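Local structure of putative integron gene cassette protein (Uncultured bacterium, 3FUY) at residues 42-46 / 69-73. The protein is of unknown function, encoded by a mobile integron gene cassette recovered from salt-marsh DNA, and folds as a mixed beta-sheet with two long helices. Residues are numbered along the deposited sequence; the frame is centred on the assembly and turned at random.
Sequences NGQFA and MKGVR
Q44, at the start of strand 44-49, spends both ends of its carboxamide on helix 59-79, which packs on one face of the mixed sheet. G43, with positive phi, and Q44 both face D39 in a G1 beta bulge. The NE2 of Q44 donates to the backbone O of M69 (3.0 Å) in a nearly straight bond, N-H...O 172°, though it comes from above the carbonyl plane. That carbonyl keeps its helical bond as well: R73 N reaches it from the opposite face, so one oxygen accepts twice. The OE1 of Q44 in turn accepts from NH1 of R73 at 2.8 Å; NH1 lies in the plane of the Q44 carbonyl and OE1 close to the guanidinium plane, at its edge, the two flat groups standing almost perpendicular (89°). With both ends bonded, the amide of the buried Q44 is held against flipping. The R73 chain, extended from CG to NE, brings the guanidinium face against the N42 amide, planes 6° apart and ND2 of N42 3.4 Å from CZ of R73. The planes stack without a hydrogen bond, N42 OD1 to R73 NE being poorly angled; the ND2 of N42 instead donates to D39. K70 CA lies against the other guanidinium face. A leucine in place of R73 would probably leave OE1 of Q44 without its donor and the N42 amide without its flat partner. Further along the strand the contact turns apolar: M69, a selenomethionine bent at its third torsion (chi3), lays its end against Q44 and A46, CE 3.8 Å from CB of Q44 and SE 3.8 Å from CB of A46.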
loop_
_atom_site.group_PDB
_atom_site.type_symbol
_atom_site.label_atom_id
_atom_site.label_comp_id
_atom_site.label_asym_id
_atom_site.label_seq_id
_atom_site.Cartn_x
_atom_site.Cartn_y
_atom_site.Cartn_z
ATOM N N ASN B 42 -12.312 -13.514 6.256
ATOM C CA ASN B 42 -12.760 -13.412 7.642
ATOM C C ASN B 42 -13.300 -12.022 7.999
ATOM O O ASN B 42 -13.761 -11.792 9.104
ATOM C CB ASN B 42 -11.649 -13.859 8.597
ATOM C CG ASN B 42 -11.340 -15.346 8.456
ATOM O OD1 ASN B 42 -12.196 -16.185 8.732
ATOM N ND2 ASN B 42 -10.132 -15.675 7.992
ATOM N N GLY B 43 -13.271 -11.106 7.039
ATOM C CA GLY B 43 -13.795 -9.771 7.272
ATOM C C GLY B 43 -13.052 -9.076 8.410
ATOM O O GLY B 43 -13.664 -8.580 9.344
ATOM N N GLN B 44 -11.724 -9.061 8.338
ATOM C CA GLN B 44 -10.938 -8.374 9.360
ATOM C C GLN B 44 -9.924 -7.438 8.738
ATOM O O GLN B 44 -9.527 -7.615 7.579
ATOM C CB GLN B 44 -10.195 -9.390 10.226
ATOM C CG GLN B 44 -11.059 -10.188 11.161
ATOM C CD GLN B 44 -10.221 -11.214 11.918
ATOM O OE1 GLN B 44 -9.787 -12.200 11.333
ATOM N NE2 GLN B 44 -9.962 -10.964 13.213
ATOM N N PHE B 45 -9.464 -6.477 9.533
ATOM C CA PHE B 45 -8.397 -5.571 9.122
ATOM C C PHE B 45 -7.452 -5.352 10.293
ATOM O O PHE B 45 -7.899 -5.109 11.407
ATOM C CB PHE B 45 -8.980 -4.230 8.664
ATOM C CG PHE B 45 -7.975 -3.314 8.037
ATOM C CD1 PHE B 45 -7.846 -3.258 6.653
ATOM C CD2 PHE B 45 -7.168 -2.495 8.815
ATOM C CE1 PHE B 45 -6.918 -2.405 6.058
ATOM C CE2 PHE B 45 -6.225 -1.647 8.228
ATOM C CZ PHE B 45 -6.114 -1.594 6.846
ATOM N N ALA B 46 -6.149 -5.458 10.055
ATOM C CA ALA B 46 -5.189 -5.136 11.106
ATOM C C ALA B 46 -4.032 -4.330 10.569
ATOM O O ALA B 46 -3.625 -4.486 9.413
ATOM C CB ALA B 46 -4.674 -6.411 11.780
HETATM N N MSE B 69 -4.721 -12.257 14.677
HETATM C CA MSE B 69 -6.022 -11.954 14.060
HETATM C C MSE B 69 -6.958 -13.137 14.242
HETATM O O MSE B 69 -8.132 -12.972 14.552
HETATM C CB MSE B 69 -5.871 -11.622 12.569
HETATM C CG MSE B 69 -5.053 -10.359 12.366
HETATM SE SE MSE B 69 -4.620 -10.007 10.500
HETATM C CE MSE B 69 -6.370 -9.420 9.865
ATOM N N LYS B 70 -6.419 -14.343 14.083
ATOM C CA LYS B 70 -7.226 -15.530 14.290
ATOM C C LYS B 70 -7.623 -15.674 15.777
ATOM O O LYS B 70 -8.750 -16.037 16.094
ATOM C CB LYS B 70 -6.488 -16.772 13.803
ATOM C CG LYS B 70 -7.292 -18.067 14.005
ATOM C CD LYS B 70 -6.545 -19.284 13.466
ATOM C CE LYS B 70 -7.381 -20.550 13.630
ATOM N NZ LYS B 70 -7.801 -20.774 15.041
ATOM N N GLY B 71 -6.701 -15.367 16.686
ATOM C CA GLY B 71 -7.010 -15.490 18.102
ATOM C C GLY B 71 -8.190 -14.601 18.490
ATOM O O GLY B 71 -9.075 -15.008 19.256
ATOM N N VAL B 72 -8.209 -13.382 17.956
ATOM C CA VAL B 72 -9.320 -12.463 18.214
ATOM C C VAL B 72 -10.657 -12.956 17.637
ATOM O O VAL B 72 -11.687 -12.932 18.324
ATOM C CB VAL B 72 -9.004 -11.042 17.728
ATOM C CG1 VAL B 72 -10.216 -10.136 17.878
ATOM C CG2 VAL B 72 -7.783 -10.474 18.493
ATOM N N ARG B 73 -10.672 -13.412 16.387
ATOM C CA ARG B 73 -11.959 -13.866 15.854
ATOM C C ARG B 73 -12.430 -15.153 16.562
ATOM O O ARG B 73 -13.626 -15.359 16.737
ATOM C CB ARG B 73 -11.995 -13.947 14.303
ATOM C CG ARG B 73 -10.999 -14.871 13.675
ATOM C CD ARG B 73 -11.305 -15.096 12.155
ATOM N NE ARG B 73 -10.448 -16.170 11.655
ATOM C CZ ARG B 73 -9.208 -15.972 11.231
ATOM N NH1 ARG B 73 -8.714 -14.746 11.228
ATOM N NH2 ARG B 73 -8.462 -16.985 10.809
#